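Local atomic coordinates of nucleoside phosphorylase, putative (Trypanosoma brucei, PDB entry 3BJE), a protein that acts as a homodimeric uridine phosphorylase, splitting uridine with phosphate into uracil and ribose 1-phosphate. Residues 189-194 against 206-211; 60-65 against 341-346; 37-42 against 113-118. All coordinates share one frame; numbering follows the deposited sequence.

Interaction 1: residues 189-194 against 206-211; sequences QEIRRI and IYTSMA
Ile206, at the start of the second segment, meets Arg192 through both its carbonyl and its side chain. The Ile206 O atom accepts a nearly straight hydrogen bond from Arg192 NE (2.9 Å, N-H...O 164°), supplemented by a weak one from Arg192 NH2 at 3.4 Å. The carbonyl oxygen lies at the edge of the guanidinium group, close to its plane, whereas the donor is tilted out of the plane of the carbonyl. With CG anti to the backbone N (chi1 -165°) and the chain extended to NE, the arginine runs alongside Ile206 but in the reverse sense, its CG 4.1 Å from Ile206 CD1. Arg192 NH2 has a second partner in Asp205, a salt bridge that would help hold the guanidinium in this rotation. Next comes Tyr207, which turns its ring to the other side of the strand, toward helix 295-305. Here helix 186-198 packs across strand 207-210, itself paired antiparallel with strand 161-169 in the mixed alpha/beta phosphorylase fold. Thr208 points its side chain back at the helix: its CG2 lies 4.1 Å from Ile191 CG2, the two side chains set at a slant to each other, and 4.2 Å from Arg192 CB. Its OG1 is hydrogen-bonded to Gln188 OE1, one turn earlier on that helix than Arg192. Farther along, Met210 touches Gln188 as well as His166 of strand 161-169.

Interaction 2: residues 60-65 against 341-346; sequences GYFDKD and IILEAL
The C-terminal helix 329-348 of the phosphorylase fold packs one of its sides against the loop that leads from helix 54-59 to strand 69-73, and within 341-346 it is Leu343 that meets this loop. Its isobutyl fork divides the work. The CD1 methyl sits 3.6 Å from Tyr61 CB, while CD2 is 4.0 Å from Phe62 CE1, so that neighbouring loop residues are met by different branches of one leucine. The contact is purely apolar and small, burying 114 Å² over both sides.

The two aromatic residues reach it in unlike ways. Tyr61 directs its CB at the helix, and that methylene makes the contact; the ring beyond it leads away along the helix to Lys336 and Ile339, so the tyrosine spans about two turns. Phe62 starts out on the other side of its backbone, but with CG anti to the carbonyl carbon (chi1 -66°) its ring comes back toward Leu343, and the two side chains cross at about a right angle.

Leu343 also touches Ile47 of strand 45-49, while Ile342 and Leu346 pack on strands 45-49 and 142-151, and Ile341 and Ala345 turn to helix 213-228; the loop therefore covers a further side of a helix already bedded in the core. Both segments also reach the turn after strand 76-83: Asp63 accepts hydrogen bonds there from the backbone N atoms of Lys84 and Gly85, and Glu344 OE2 forms a salt bridge with Lys84 NZ. Leu343 CD2 meets the Phe62 ring at its edge, near the ring plane, rather than over a face.

Interaction 3: residues 37-42 against 113-118; sequences CKSDEL and YDMERG
Ser39 and Met115 approach most closely where the thioether ends: Met115 CE lies 4.3 Å from Ser39 OG. Met115 reaches this far because its chain is extended from CA out to CE (chi2 168°, chi3 -158°), which carries the terminal methyl toward the serine. The same hydroxyl is 4.4 Å from Tyr113 O, too far for a direct bond. What joins the two segments is a water molecule. It accepts a hydrogen bond from Met115 N at 3.1 Å and donates one to Ser39 OG, also at 3.1 Å.

Ser39 OG is positioned in turn by a hydrogen bond to Leu110 O, near the end of helix 97-112. The serine thus touches both the closing turn of that helix and, through the water, the chain that leaves it; Met115 packs on Leu110 as well, and on Ile26 from a nearby loop. On the side of Ser39, the short 3-10 segment 39-41 is held by Glu41, whose OE1 accepts from Lys38 N at 3.0 Å, while its OE2 forms a salt bridge with Lys38 NZ.

On the other side, Asp114 shapes the turn that contains Met115. Its OD1 accepts from Arg117 N, an Asx motif, from well above the carboxylate plane. Its OD2 uses the syn lone pair to bind Arg117 NH1 at 2.9 Å, so backbone and side chain of one arginine are gripped by a single carboxylate, with Glu116 completing the salt-bridge network. Tyr113 stacks edge-to-face with Trp120 across the small antiparallel pair 113-114 and 119-120. The chain of bonds from Met115 N through water and Ser39 OG to Leu110 O runs in one direction, so each link may polarise and strengthen the next in this surface contact.

From the N terminus, residues 37-42 lead into strand 45-49 and are met again at 113-118, after helix 97-112, so interaction 3 closes the first loop. Interaction 2 opens inside that loop, at 60-65, but closes only at 341-346 near the C terminus; the two therefore cross. Interaction 1 is a short-range closure between helix 186-198 and strand 207-210, nested within the long loop of interaction 2 and in series after interaction 3. Interactions 1 and 2 lie on opposite sides of the chain's centre, about 32 Å apart, centre to centre. Together the three tie helix 186-198 to its neighbouring strand, the C-terminal helix to an early loop, and the chain before strand 45-49 to the turn that follows helix 97-112.

Interaction 1: residues 189-194 against 206-211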
loop_
_atom_site.group_PDB
_atom_site.type_symbol
_atom_site.label_atom_id
_atom_site.label_comp_id
_atom_site.label_asym_id
_atom_site.label_seq_id
_atom_site.Cartn_x
_atom_site.Cartn_y
_atom_site.Cartn_z
ATOM N N GLN A 189 11.120 -23.461 -3.308
ATOM C CA GLN A 189 11.733 -23.501 -4.638
ATOM C C GLN A 189 10.792 -24.144 -5.659
ATOM O O GLN A 189 10.712 -23.694 -6.815
ATOM C CB GLN A 189 13.049 -24.275 -4.608
ATOM C CG GLN A 189 14.185 -23.521 -3.957
ATOM C CD GLN A 189 15.405 -24.379 -3.761
ATOM O OE1 GLN A 189 15.827 -25.091 -4.670
ATOM N NE2 GLN A 189 15.976 -24.333 -2.561
ATOM N N GLU A 190 10.082 -25.191 -5.239
ATOM C CA GLU A 190 9.132 -25.880 -6.105
ATOM C C GLU A 190 7.930 -24.984 -6.436
ATOM O O GLU A 190 7.498 -24.907 -7.587
ATOM C CB GLU A 190 8.674 -27.185 -5.441
ATOM C CG GLU A 190 7.699 -28.015 -6.268
ATOM C CD GLU A 190 8.269 -28.534 -7.595
ATOM O OE1 GLU A 190 9.480 -28.345 -7.901
ATOM O OE2 GLU A 190 7.471 -29.139 -8.339
ATOM N N ILE A 191 7.409 -24.281 -5.429
ATOM C CA ILE A 191 6.325 -23.322 -5.667
ATOM C C ILE A 191 6.771 -22.281 -6.697
ATOM O O ILE A 191 6.069 -22.026 -7.667
ATOM C CB ILE A 191 5.859 -22.628 -4.348
ATOM C CG1 ILE A 191 5.123 -23.632 -3.458
ATOM C CG2 ILE A 191 4.972 -21.413 -4.654
ATOM C CD1 ILE A 191 4.848 -23.141 -2.033
ATOM N N ARG A 192 7.938 -21.685 -6.491
ATOM C CA ARG A 192 8.404 -20.659 -7.413
ATOM C C ARG A 192 8.547 -21.218 -8.828
ATOM O O ARG A 192 8.151 -20.557 -9.794
ATOM C CB ARG A 192 9.720 -20.043 -6.970
ATOM C CG ARG A 192 9.992 -18.770 -7.720
ATOM C CD ARG A 192 11.215 -18.064 -7.209
ATOM N NE ARG A 192 11.318 -16.747 -7.839
ATOM C CZ ARG A 192 11.841 -16.520 -9.038
ATOM N NH1 ARG A 192 12.335 -17.508 -9.776
ATOM N NH2 ARG A 192 11.878 -15.282 -9.503
ATOM N N ARG A 193 9.108 -22.421 -8.949
ATOM C CA ARG A 193 9.308 -23.051 -10.257
ATOM C C ARG A 193 7.966 -23.237 -10.963
ATOM O O ARG A 193 7.827 -22.901 -12.139
ATOM C CB ARG A 193 10.029 -24.413 -10.127
ATOM C CG ARG A 193 10.260 -25.120 -11.458
ATOM C CD ARG A 193 10.825 -26.512 -11.262
ATOM N NE ARG A 193 9.825 -27.497 -10.844
ATOM C CZ ARG A 193 9.062 -28.212 -11.676
ATOM N NH1 ARG A 193 9.124 -28.030 -12.992
ATOM N NH2 ARG A 193 8.203 -29.100 -11.185
ATOM N N ILE A 194 6.986 -23.792 -10.260
ATOM C CA ILE A 194 5.690 -24.062 -10.856
ATOM C C ILE A 194 5.001 -22.764 -11.253
ATOM O O ILE A 194 4.500 -22.631 -12.363
ATOM C CB ILE A 194 4.800 -24.910 -9.906
ATOM C CG1 ILE A 194 5.363 -26.324 -9.773
ATOM C CG2 ILE A 194 3.353 -24.977 -10.391
ATOM C CD1 ILE A 194 5.224 -27.189 -11.030
ATOM N N ILE A 206 8.846 -12.932 -8.876
ATOM C CA ILE A 206 8.091 -13.263 -7.661
ATOM C C ILE A 206 8.987 -13.830 -6.563
ATOM O O ILE A 206 10.069 -14.367 -6.834
ATOM C CB ILE A 206 6.937 -14.241 -7.942
ATOM C CG1 ILE A 206 7.471 -15.563 -8.505
ATOM C CG2 ILE A 206 5.965 -13.625 -8.927
ATOM C CD1 ILE A 206 6.474 -16.697 -8.456
ATOM N N TYR A 207 8.549 -13.680 -5.321
ATOM C CA TYR A 207 9.208 -14.333 -4.221
ATOM C C TYR A 207 8.229 -15.241 -3.477
ATOM O O TYR A 207 7.056 -15.321 -3.836
ATOM C CB TYR A 207 9.856 -13.334 -3.289
ATOM C CG TYR A 207 8.949 -12.384 -2.553
ATOM C CD1 TYR A 207 8.573 -12.630 -1.235
ATOM C CD2 TYR A 207 8.498 -11.215 -3.155
ATOM C CE1 TYR A 207 7.751 -11.753 -0.548
ATOM C CE2 TYR A 207 7.673 -10.322 -2.474
ATOM C CZ TYR A 207 7.312 -10.598 -1.159
ATOM O OH TYR A 207 6.548 -9.706 -0.428
ATOM N N THR A 208 8.743 -15.978 -2.490
ATOM C CA THR A 208 7.923 -16.854 -1.679
ATOM C C THR A 208 8.232 -16.661 -0.207
ATOM O O THR A 208 9.268 -16.097 0.162
ATOM C CB THR A 208 8.166 -18.331 -2.047
ATOM O OG1 THR A 208 9.547 -18.643 -1.871
ATOM C CG2 THR A 208 7.759 -18.637 -3.522
ATOM N N SER A 209 7.337 -17.162 0.626
ATOM C CA SER A 209 7.585 -17.285 2.067
ATOM C C SER A 209 6.675 -18.370 2.655
ATOM O O SER A 209 6.057 -19.164 1.930
ATOM C CB SER A 209 7.376 -15.936 2.768
ATOM O OG SER A 209 7.904 -15.931 4.092
ATOM N N MET A 210 6.618 -18.414 3.978
ATOM C CA MET A 210 5.794 -19.397 4.660
ATOM C C MET A 210 5.450 -18.844 6.035
ATOM O O MET A 210 6.292 -18.229 6.690
ATOM C CB MET A 210 6.551 -20.717 4.801
ATOM C CG MET A 210 5.678 -21.891 5.236
ATOM S SD MET A 210 6.591 -23.429 5.554
ATOM C CE MET A 210 7.635 -22.931 6.905
ATOM N N ALA A 211 4.214 -19.064 6.458
ATOM C CA ALA A 211 3.816 -18.822 7.848
ATOM C C ALA A 211 4.586 -19.778 8.746
ATOM O O ALA A 211 4.913 -20.906 8.348
ATOM C CB ALA A 211 2.315 -19.042 8.016
#

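Interaction 2: residues 60-65 against 341-346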
loop_
_atom_site.group_PDB
_atom_site.type_symbol
_atom_site.label_atom_id
_atom_site.label_comp_id
_atom_site.label_asym_id
_atom_site.label_seq_id
_atom_site.Cartn_x
_atom_site.Cartn_y
_atom_site.Cartn_z
ATOM N N GLY A 60 -13.370 -5.434 21.321
ATOM C CA GLY A 60 -14.577 -5.768 22.075
ATOM C C GLY A 60 -14.548 -7.171 22.656
ATOM O O GLY A 60 -15.278 -7.464 23.594
ATOM N N TYR A 61 -13.708 -8.037 22.095
ATOM C CA TYR A 61 -13.535 -9.407 22.590
ATOM C C TYR A 61 -12.447 -9.522 23.653
ATOM O O TYR A 61 -12.292 -10.575 24.258
ATOM C CB TYR A 61 -13.212 -10.369 21.433
ATOM C CG TYR A 61 -14.385 -10.614 20.523
ATOM C CD1 TYR A 61 -14.637 -9.779 19.452
ATOM C CD2 TYR A 61 -15.255 -11.680 20.745
ATOM C CE1 TYR A 61 -15.720 -9.985 18.613
ATOM C CE2 TYR A 61 -16.348 -11.903 19.907
ATOM C CZ TYR A 61 -16.572 -11.051 18.840
ATOM O OH TYR A 61 -17.654 -11.259 18.010
ATOM N N PHE A 62 -11.678 -8.453 23.878
ATOM C CA PHE A 62 -10.699 -8.458 24.951
ATOM C C PHE A 62 -11.415 -8.541 26.291
ATOM O O PHE A 62 -12.583 -8.165 26.417
ATOM C CB PHE A 62 -9.823 -7.197 24.929
ATOM C CG PHE A 62 -8.909 -7.074 23.711
ATOM C CD1 PHE A 62 -8.753 -8.109 22.798
ATOM C CD2 PHE A 62 -8.168 -5.909 23.524
ATOM C CE1 PHE A 62 -7.910 -7.966 21.702
ATOM C CE2 PHE A 62 -7.320 -5.773 22.442
ATOM C CZ PHE A 62 -7.185 -6.801 21.538
ATOM N N ASP A 63 -10.701 -9.040 27.287
ATOM C CA ASP A 63 -11.211 -9.140 28.647
ATOM C C ASP A 63 -11.768 -7.793 29.116
ATOM O O ASP A 63 -11.226 -6.744 28.779
ATOM C CB ASP A 63 -10.094 -9.588 29.590
ATOM C CG ASP A 63 -9.515 -10.944 29.227
ATOM O OD1 ASP A 63 -10.252 -11.774 28.659
ATOM O OD2 ASP A 63 -8.328 -11.176 29.550
ATOM N N LYS A 64 -12.856 -7.831 29.882
ATOM C CA LYS A 64 -13.555 -6.618 30.308
ATOM C C LYS A 64 -12.599 -5.648 31.006
ATOM O O LYS A 64 -11.834 -6.041 31.889
ATOM C CB LYS A 64 -14.757 -6.983 31.192
ATOM C CG LYS A 64 -15.477 -5.796 31.846
ATOM C CD LYS A 64 -16.776 -6.253 32.553
ATOM C CE LYS A 64 -17.236 -5.300 33.667
ATOM N NZ LYS A 64 -16.555 -5.486 35.001
ATOM N N ASP A 65 -12.640 -4.388 30.569
ATOM C CA ASP A 65 -11.834 -3.293 31.133
ATOM C C ASP A 65 -10.324 -3.511 31.049
ATOM O O ASP A 65 -9.560 -2.896 31.794
ATOM C CB ASP A 65 -12.266 -3.000 32.576
ATOM C CG ASP A 65 -13.722 -2.566 32.665
ATOM O OD1 ASP A 65 -14.187 -1.886 31.721
ATOM O OD2 ASP A 65 -14.391 -2.914 33.659
ATOM N N ILE A 341 -11.630 -17.363 17.052
ATOM C CA ILE A 341 -10.686 -18.403 16.660
ATOM C C ILE A 341 -9.241 -17.873 16.656
ATOM O O ILE A 341 -8.332 -18.548 17.142
ATOM C CB ILE A 341 -11.056 -18.980 15.262
ATOM C CG1 ILE A 341 -12.273 -19.902 15.380
ATOM C CG2 ILE A 341 -9.874 -19.699 14.622
ATOM C CD1 ILE A 341 -12.968 -20.189 14.061
ATOM N N ILE A 342 -9.033 -16.692 16.077
ATOM C CA ILE A 342 -7.680 -16.121 15.997
ATOM C C ILE A 342 -7.147 -15.674 17.366
ATOM O O ILE A 342 -5.961 -15.837 17.644
ATOM C CB ILE A 342 -7.598 -14.979 14.959
ATOM C CG1 ILE A 342 -7.853 -15.538 13.556
ATOM C CG2 ILE A 342 -6.225 -14.306 15.006
ATOM C CD1 ILE A 342 -6.847 -16.592 13.148
ATOM N N LEU A 343 -8.011 -15.130 18.222
ATOM C CA LEU A 343 -7.591 -14.782 19.585
ATOM C C LEU A 343 -7.165 -16.045 20.327
ATOM O O LEU A 343 -6.129 -16.068 21.011
ATOM C CB LEU A 343 -8.701 -14.038 20.328
ATOM C CG LEU A 343 -8.856 -12.560 19.930
ATOM C CD1 LEU A 343 -10.191 -11.964 20.402
ATOM C CD2 LEU A 343 -7.686 -11.718 20.441
ATOM N N GLU A 344 -7.957 -17.108 20.187
ATOM C CA GLU A 344 -7.622 -18.381 20.808
ATOM C C GLU A 344 -6.281 -18.891 20.300
ATOM O O GLU A 344 -5.447 -19.340 21.082
ATOM C CB GLU A 344 -8.702 -19.425 20.552
ATOM C CG GLU A 344 -10.006 -19.145 21.295
ATOM C CD GLU A 344 -9.946 -19.444 22.787
ATOM O OE1 GLU A 344 -9.193 -20.353 23.197
ATOM O OE2 GLU A 344 -10.675 -18.769 23.538
ATOM N N ALA A 345 -6.077 -18.830 18.988
ATOM C CA ALA A 345 -4.852 -19.354 18.395
ATOM C C ALA A 345 -3.656 -18.548 18.859
ATOM O O ALA A 345 -2.598 -19.100 19.151
ATOM C CB ALA A 345 -4.946 -19.351 16.843
ATOM N N LEU A 346 -3.852 -17.237 18.945
ATOM C CA LEU A 346 -2.789 -16.313 19.267
ATOM C C LEU A 346 -2.271 -16.534 20.692
ATOM O O LEU A 346 -1.066 -16.610 20.905
ATOM C CB LEU A 346 -3.296 -14.881 19.104
ATOM C CG LEU A 346 -2.243 -13.789 19.277
ATOM C CD1 LEU A 346 -1.111 -13.932 18.247
ATOM C CD2 LEU A 346 -2.866 -12.387 19.188
#

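Interaction 3: residues 37-42 against 113-118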
loop_
_atom_site.group_PDB
_atom_site.type_symbol
_atom_site.label_atom_id
_atom_site.label_comp_id
_atom_site.label_asym_id
_atom_site.label_seq_id
_atom_site.Cartn_x
_atom_site.Cartn_y
_atom_site.Cartn_z
ATOM N N CYS A 37 2.463 4.131 18.853
ATOM C CA CYS A 37 2.488 3.245 20.007
ATOM C C CYS A 37 3.866 3.338 20.639
ATOM O O CYS A 37 4.858 3.542 19.938
ATOM C CB CYS A 37 2.213 1.823 19.530
ATOM S SG CYS A 37 2.093 0.599 20.815
ATOM N N LYS A 38 3.921 3.242 21.967
ATOM C CA LYS A 38 5.191 3.293 22.701
ATOM C C LYS A 38 5.585 1.873 23.058
ATOM O O LYS A 38 4.727 0.991 23.087
ATOM C CB LYS A 38 5.036 4.131 23.979
ATOM C CG LYS A 38 4.380 5.478 23.755
ATOM C CD LYS A 38 4.473 6.362 24.992
ATOM C CE LYS A 38 3.671 7.644 24.812
ATOM N NZ LYS A 38 2.210 7.392 24.975
ATOM N N SER A 39 6.863 1.633 23.352
ATOM C CA SER A 39 7.328 0.261 23.629
ATOM C C SER A 39 6.464 -0.449 24.675
ATOM O O SER A 39 6.089 -1.611 24.497
ATOM C CB SER A 39 8.773 0.245 24.103
ATOM O OG SER A 39 9.670 0.629 23.072
ATOM N N ASP A 40 6.154 0.252 25.763
ATOM C CA ASP A 40 5.466 -0.388 26.882
ATOM C C ASP A 40 3.969 -0.573 26.657
ATOM O O ASP A 40 3.286 -1.141 27.506
ATOM C CB ASP A 40 5.762 0.306 28.231
ATOM C CG ASP A 40 5.153 1.702 28.368
ATOM O OD1 ASP A 40 4.507 2.228 27.441
ATOM O OD2 ASP A 40 5.345 2.294 29.458
ATOM N N GLU A 41 3.474 -0.095 25.518
ATOM C CA GLU A 41 2.068 -0.239 25.141
ATOM C C GLU A 41 1.791 -1.360 24.159
ATOM O O GLU A 41 0.645 -1.603 23.848
ATOM C CB GLU A 41 1.565 1.048 24.508
ATOM C CG GLU A 41 1.570 2.196 25.467
ATOM C CD GLU A 41 1.153 3.507 24.826
ATOM O OE1 GLU A 41 1.461 3.730 23.635
ATOM O OE2 GLU A 41 0.517 4.310 25.538
ATOM N N LEU A 42 2.838 -2.019 23.665
ATOM C CA LEU A 42 2.707 -3.016 22.611
ATOM C C LEU A 42 2.944 -4.410 23.191
ATOM O O LEU A 42 3.991 -4.658 23.785
ATOM C CB LEU A 42 3.735 -2.726 21.520
ATOM C CG LEU A 42 3.776 -3.690 20.331
ATOM C CD1 LEU A 42 2.445 -3.657 19.609
ATOM C CD2 LEU A 42 4.940 -3.290 19.416
ATOM N N TYR A 113 14.562 -1.735 19.949
ATOM C CA TYR A 113 15.362 -0.536 20.190
ATOM C C TYR A 113 15.048 -0.013 21.587
ATOM O O TYR A 113 13.911 0.374 21.880
ATOM C CB TYR A 113 15.138 0.553 19.133
ATOM C CG TYR A 113 16.094 1.714 19.309
ATOM C CD1 TYR A 113 17.444 1.569 19.035
ATOM C CD2 TYR A 113 15.653 2.943 19.798
ATOM C CE1 TYR A 113 18.325 2.618 19.207
ATOM C CE2 TYR A 113 16.538 4.007 19.978
ATOM C CZ TYR A 113 17.867 3.828 19.681
ATOM O OH TYR A 113 18.755 4.865 19.861
ATOM N N ASP A 114 16.054 -0.061 22.456
ATOM C CA ASP A 114 15.922 0.440 23.812
ATOM C C ASP A 114 16.127 1.954 23.798
ATOM O O ASP A 114 17.263 2.441 23.720
ATOM C CB ASP A 114 16.932 -0.270 24.719
ATOM C CG ASP A 114 16.798 0.123 26.163
ATOM O OD1 ASP A 114 16.159 1.154 26.452
ATOM O OD2 ASP A 114 17.353 -0.603 27.008
ATOM N N MET A 115 15.012 2.684 23.824
ATOM C CA MET A 115 15.046 4.134 23.694
ATOM C C MET A 115 15.710 4.770 24.907
ATOM O O MET A 115 16.398 5.784 24.780
ATOM C CB MET A 115 13.633 4.690 23.490
ATOM C CG MET A 115 13.117 4.439 22.093
ATOM S SD MET A 115 11.356 4.765 21.912
ATOM C CE MET A 115 10.976 3.766 20.458
ATOM N N GLU A 116 15.502 4.158 26.073
ATOM C CA GLU A 116 16.056 4.644 27.344
ATOM C C GLU A 116 17.593 4.646 27.299
ATOM O O GLU A 116 18.239 5.555 27.820
ATOM C CB GLU A 116 15.547 3.743 28.479
ATOM C CG GLU A 116 15.473 4.373 29.852
ATOM C CD GLU A 116 15.247 3.339 30.961
ATOM O OE1 GLU A 116 14.718 2.236 30.662
ATOM O OE2 GLU A 116 15.596 3.636 32.128
ATOM N N ARG A 117 18.168 3.634 26.648
ATOM C CA ARG A 117 19.633 3.461 26.589
ATOM C C ARG A 117 20.250 3.839 25.240
ATOM O O ARG A 117 21.475 3.935 25.121
ATOM C CB ARG A 117 19.999 2.017 26.937
ATOM C CG ARG A 117 19.805 1.717 28.403
ATOM C CD ARG A 117 20.054 0.266 28.758
ATOM N NE ARG A 117 19.733 0.041 30.168
ATOM C CZ ARG A 117 18.495 -0.038 30.661
ATOM N NH1 ARG A 117 17.422 0.046 29.868
ATOM N NH2 ARG A 117 18.328 -0.224 31.967
ATOM N N GLY A 118 19.395 4.067 24.241
ATOM C CA GLY A 118 19.837 4.419 22.894
ATOM C C GLY A 118 20.642 3.330 22.208
ATOM O O GLY A 118 21.693 3.599 21.624
HETATM O O HOH W 1 12.243 1.540 24.460
#